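Local coordinates for protein glutathione S-transferase (Bombyx mori, PDB 5ZFG) that probably conjugates glutathione to electrophilic compounds, as a silkworm glutathione transferase that metabolises the insecticide diazinon, at residues B[105-108]-B[109-113]; B[138-141]-B[142-146]. One frame throughout, in Å; residues are numbered along the deposited sequence.

How the interactions relate
Both contacts are local, each made within one helix between side chains three or four residues apart, and neither closes a loop. Along the chain interaction 1 comes first, near the C-terminal end of helix 89-114; interaction 2 follows at the end of helix 126-146, so the two stand in series and neither nest nor cross. Their centres lie about 17 Å apart, yet they touch where Tyr106 OH packs on Leu139 CD2 at 3.6 Å. The two helices are consecutive in the all-helical C-terminal part of the transferase fold. Interaction 1 also faces helices 160-172 and 12-23, while interaction 2 meets helix 181-193 and the second subunit.

Interaction 1 of 2, residues B[105-108]-B[109-113]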
loop_
_atom_site.group_PDB
_atom_site.type_symbol
_atom_site.label_atom_id
_atom_site.label_comp_id
_atom_site.label_asym_id
_atom_site.label_seq_id
_atom_site.Cartn_x
_atom_site.Cartn_y
_atom_site.Cartn_z
ATOM N N SER B 105 8.307 1.203 2.029
ATOM C CA SER B 105 9.707 1.124 2.436
ATOM C C SER B 105 10.691 1.426 1.306
ATOM O O SER B 105 11.530 2.327 1.411
ATOM C CB SER B 105 9.996 -0.272 3.006
ATOM O OG SER B 105 9.012 -0.649 3.961
ATOM N N TYR B 106 10.619 0.636 0.229
ATOM C CA TYR B 106 11.658 0.686 -0.799
ATOM C C TYR B 106 11.690 2.046 -1.481
ATOM O O TYR B 106 12.724 2.722 -1.494
ATOM C CB TYR B 106 11.442 -0.431 -1.828
ATOM C CG TYR B 106 12.599 -0.697 -2.791
ATOM C CD1 TYR B 106 13.713 -1.443 -2.398
ATOM C CD2 TYR B 106 12.553 -0.240 -4.110
ATOM C CE1 TYR B 106 14.755 -1.719 -3.294
ATOM C CE2 TYR B 106 13.586 -0.511 -5.007
ATOM C CZ TYR B 106 14.686 -1.244 -4.596
ATOM O OH TYR B 106 15.703 -1.497 -5.502
ATOM N N TYR B 107 10.564 2.456 -2.070
ATOM C CA TYR B 107 10.496 3.784 -2.683
ATOM C C TYR B 107 10.634 4.888 -1.635
ATOM O O TYR B 107 11.273 5.918 -1.887
ATOM C CB TYR B 107 9.185 3.914 -3.468
ATOM C CG TYR B 107 9.037 5.184 -4.261
ATOM C CD1 TYR B 107 10.086 5.670 -5.029
ATOM C CD2 TYR B 107 7.838 5.893 -4.249
ATOM C CE1 TYR B 107 9.946 6.852 -5.765
ATOM C CE2 TYR B 107 7.678 7.057 -4.995
ATOM C CZ TYR B 107 8.740 7.536 -5.744
ATOM O OH TYR B 107 8.584 8.691 -6.485
ATOM N N ALA B 108 10.065 4.682 -0.444
ATOM C CA ALA B 108 10.123 5.694 0.606
ATOM C C ALA B 108 11.564 6.017 0.980
ATOM O O ALA B 108 11.941 7.191 1.072
ATOM C CB ALA B 108 9.346 5.215 1.830
ATOM N N ASN B 109 12.387 4.980 1.178
ATOM C CA ASN B 109 13.782 5.171 1.578
ATOM C C ASN B 109 14.643 5.623 0.408
ATOM O O ASN B 109 15.476 6.521 0.559
ATOM C CB ASN B 109 14.366 3.875 2.154
ATOM C CG ASN B 109 13.909 3.596 3.558
ATOM O OD1 ASN B 109 13.340 4.456 4.214
ATOM N ND2 ASN B 109 14.159 2.378 4.030
ATOM N N ILE B 110 14.489 4.982 -0.755
ATOM C CA ILE B 110 15.345 5.320 -1.890
ATOM C C ILE B 110 15.091 6.760 -2.327
ATOM O O ILE B 110 16.031 7.545 -2.485
ATOM C CB ILE B 110 15.154 4.311 -3.036
ATOM C CG1 ILE B 110 15.908 3.028 -2.687
ATOM C CG2 ILE B 110 15.646 4.894 -4.370
ATOM C CD1 ILE B 110 15.626 1.869 -3.620
ATOM N N SER B 111 13.817 7.145 -2.472
ATOM C CA SER B 111 13.507 8.469 -2.991
ATOM C C SER B 111 13.888 9.563 -2.008
ATOM O O SER B 111 14.253 10.660 -2.435
ATOM C CB SER B 111 12.024 8.584 -3.349
ATOM O OG SER B 111 11.238 8.613 -2.173
ATOM N N ALA B 112 13.819 9.293 -0.696
ATOM C CA ALA B 112 14.287 10.285 0.268
ATOM C C ALA B 112 15.744 10.633 0.015
ATOM O O ALA B 112 16.156 11.787 0.190
ATOM C CB ALA B 112 14.088 9.777 1.699
ATOM N N TYR B 113 16.529 9.664 -0.440
ATOM C CA TYR B 113 17.931 9.922 -0.701
ATOM C C TYR B 113 18.172 10.458 -2.111
ATOM O O TYR B 113 18.889 11.453 -2.287
ATOM C CB TYR B 113 18.719 8.640 -0.488
ATOM C CG TYR B 113 20.204 8.826 -0.536
ATOM C CD1 TYR B 113 20.903 9.212 0.604
ATOM C CD2 TYR B 113 20.916 8.606 -1.710
ATOM C CE1 TYR B 113 22.275 9.365 0.574
ATOM C CE2 TYR B 113 22.293 8.768 -1.751
ATOM C CZ TYR B 113 22.962 9.145 -0.601
ATOM O OH TYR B 113 24.329 9.313 -0.614
#
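Ile110 lays its CD1 methyl over one face of the Tyr106 ring, a CH-pi contact between residues one turn apart in helix 89-114. The methyl is 3.5 Å from the ring centroid and only 16° off the normal, slightly displaced toward CZ and CE2. With CG anti to the backbone N (chi1 -168°), the ring stands out from the helix where the extended Ile110 arm can cross it. Beyond the ring, Tyr106 OH hydrogen-bonds Thr167 OG1 of helix 160-172. With alanine here, the Ile110 methyl would probably lose the ring face it rests on, and Thr167 its hydroxyl partner.

The polar contact lies on another side of the turn. Ser111 OG donates to Tyr107 O at 2.7 Å, and Ser111 N donates to the same oxygen at 2.9 Å, the two arriving from opposite faces of the carbonyl plane. OG sits between the backbone N and the carbonyl carbon (chi1 71°), which turns it back to the carbonyl one turn earlier. Beside it, Ser111 CB packs against Tyr107 CE1 at 3.6 Å.

Backbone bonds run from Asn109 N to Ser105 O and from Ile110 N to Tyr106 O; Ala112 N to Ala108 O is weak at 3.3 Å. The side-chain ND2 of Asn109 bonds Ser135 OG of helix 126-146. The chemistry thus splits by side: an aromatic-aliphatic pair lies buried, and a serine hydroxyl spends its proton on its own helix, doubling the grip on one carbonyl.

Interaction 2 of 2, residues B[138-141]-B[142-146]; sequences VLET and YLTRT
Thr141 and Arg145 run side by side on one flank of helix 126-146, the threonine methyl lying over a face of the guanidinium. CG2 of Thr141 comes to 3.4 Å from Arg145 NE and 3.7 Å from Arg145 CZ. The methyl can do this because CG2 is anti to the backbone N, which leaves OG1 (chi1 -65°) to bond back to the carbonyl of Asp137. The arginine chain is extended from CG to NE and carries its charged end past the methyl, where NH2 hydrogen-bonds Ala46 O of the second subunit. The methyl covers a flat face and does not compete for that N-H.

Tyr142 and Val138 also lie side by side, pointing the same way. Val138 CG1 approaches the ring at Tyr142 CE2, 3.5 Å away, while the backbone bond from Tyr142 N to Val138 O, at 2.9 Å, joins the same two residues. The phenol hydroxyl bonds Gln51 of the second subunit, and Arg98 makes a cation-pi contact with the ring.

Thr144 adds a doubled bond: its OG1 and N both donate to Glu140 O, at 2.8 and 2.9 Å. They approach from opposite faces, the hydroxyl well above the carbonyl plane, 37° out of it. The Glu140 carboxylate reaches the backbone N of Lys182 and Ile183 at the start of helix 181-193.

Leu139 and Leu143 lie against Ile183 of that helix, Val138 and Leu139 against Phe101 of helix 89-114, and Thr141, Tyr142 and Arg145 against Pro50 of the second subunit, so this end of helix 126-146 belongs at once to the helical bundle and to the dimer interface.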
loop_
_atom_site.group_PDB
_atom_site.type_symbol
_atom_site.label_atom_id
_atom_site.label_comp_id
_atom_site.label_asym_id
_atom_site.label_seq_id
_atom_site.Cartn_x
_atom_site.Cartn_y
_atom_site.Cartn_z
ATOM N N VAL B 138 17.042 -5.755 1.576
ATOM C CA VAL B 138 15.781 -6.468 1.761
ATOM C C VAL B 138 15.260 -6.996 0.425
ATOM O O VAL B 138 14.849 -8.158 0.322
ATOM C CB VAL B 138 14.746 -5.573 2.472
ATOM C CG1 VAL B 138 13.351 -6.221 2.429
ATOM C CG2 VAL B 138 15.162 -5.291 3.913
ATOM N N LEU B 139 15.291 -6.174 -0.631
ATOM C CA LEU B 139 14.845 -6.677 -1.935
ATOM C C LEU B 139 15.761 -7.783 -2.444
ATOM O O LEU B 139 15.290 -8.784 -3.001
ATOM C CB LEU B 139 14.760 -5.539 -2.961
ATOM C CG LEU B 139 14.257 -5.958 -4.354
ATOM C CD1 LEU B 139 12.898 -6.664 -4.306
ATOM C CD2 LEU B 139 14.216 -4.772 -5.337
ATOM N N GLU B 140 17.076 -7.621 -2.260
ATOM C CA GLU B 140 18.010 -8.687 -2.602
ATOM C C GLU B 140 17.675 -9.957 -1.835
ATOM O O GLU B 140 17.709 -11.061 -2.396
ATOM C CB GLU B 140 19.445 -8.233 -2.313
ATOM C CG GLU B 140 20.531 -9.268 -2.656
ATOM C CD GLU B 140 20.916 -9.260 -4.123
ATOM O OE1 GLU B 140 20.465 -8.352 -4.854
ATOM O OE2 GLU B 140 21.675 -10.157 -4.552
ATOM N N THR B 141 17.325 -9.814 -0.556
ATOM C CA THR B 141 16.949 -10.975 0.242
ATOM C C THR B 141 15.708 -11.640 -0.327
ATOM O O THR B 141 15.648 -12.873 -0.440
ATOM C CB THR B 141 16.729 -10.568 1.700
ATOM O OG1 THR B 141 17.963 -10.129 2.269
ATOM C CG2 THR B 141 16.206 -11.737 2.507
ATOM N N TYR B 142 14.706 -10.837 -0.707
ATOM C CA TYR B 142 13.480 -11.406 -1.256
ATOM C C TYR B 142 13.761 -12.161 -2.554
ATOM O O TYR B 142 13.265 -13.277 -2.750
ATOM C CB TYR B 142 12.433 -10.306 -1.469
ATOM C CG TYR B 142 11.598 -9.979 -0.231
ATOM C CD1 TYR B 142 10.931 -10.985 0.480
ATOM C CD2 TYR B 142 11.485 -8.668 0.231
ATOM C CE1 TYR B 142 10.166 -10.680 1.623
ATOM C CE2 TYR B 142 10.741 -8.359 1.371
ATOM C CZ TYR B 142 10.066 -9.365 2.049
ATOM O OH TYR B 142 9.319 -9.063 3.183
ATOM N N LEU B 143 14.587 -11.581 -3.438
ATOM C CA LEU B 143 14.925 -12.258 -4.691
ATOM C C LEU B 143 15.701 -13.546 -4.437
ATOM O O LEU B 143 15.525 -14.536 -5.157
ATOM C CB LEU B 143 15.734 -11.332 -5.603
ATOM C CG LEU B 143 14.990 -10.128 -6.195
ATOM C CD1 LEU B 143 15.996 -9.183 -6.852
ATOM C CD2 LEU B 143 13.899 -10.575 -7.176
ATOM N N THR B 144 16.562 -13.551 -3.414
ATOM C CA THR B 144 17.300 -14.765 -3.067
ATOM C C THR B 144 16.358 -15.866 -2.597
ATOM O O THR B 144 16.503 -17.032 -2.984
ATOM C CB THR B 144 18.339 -14.464 -1.981
ATOM O OG1 THR B 144 19.224 -13.428 -2.421
ATOM C CG2 THR B 144 19.152 -15.719 -1.654
ATOM N N ARG B 145 15.376 -15.515 -1.771
ATOM C CA ARG B 145 14.516 -16.536 -1.186
ATOM C C ARG B 145 13.541 -17.107 -2.207
ATOM O O ARG B 145 13.322 -18.325 -2.245
ATOM C CB ARG B 145 13.776 -15.963 0.018
ATOM C CG ARG B 145 14.731 -15.576 1.140
ATOM C CD ARG B 145 13.988 -15.227 2.411
ATOM N NE ARG B 145 14.882 -14.710 3.446
ATOM C CZ ARG B 145 14.450 -14.202 4.596
ATOM N NH1 ARG B 145 13.147 -14.155 4.840
ATOM N NH2 ARG B 145 15.315 -13.747 5.494
ATOM N N THR B 146 12.935 -16.257 -3.039
ATOM C CA THR B 146 12.036 -16.789 -4.054
ATOM C C THR B 146 12.819 -17.477 -5.161
ATOM O O THR B 146 12.290 -18.379 -5.818
ATOM C CB THR B 146 11.148 -15.690 -4.645
ATOM O OG1 THR B 146 11.968 -14.660 -5.208
ATOM C CG2 THR B 146 10.229 -15.091 -3.567
#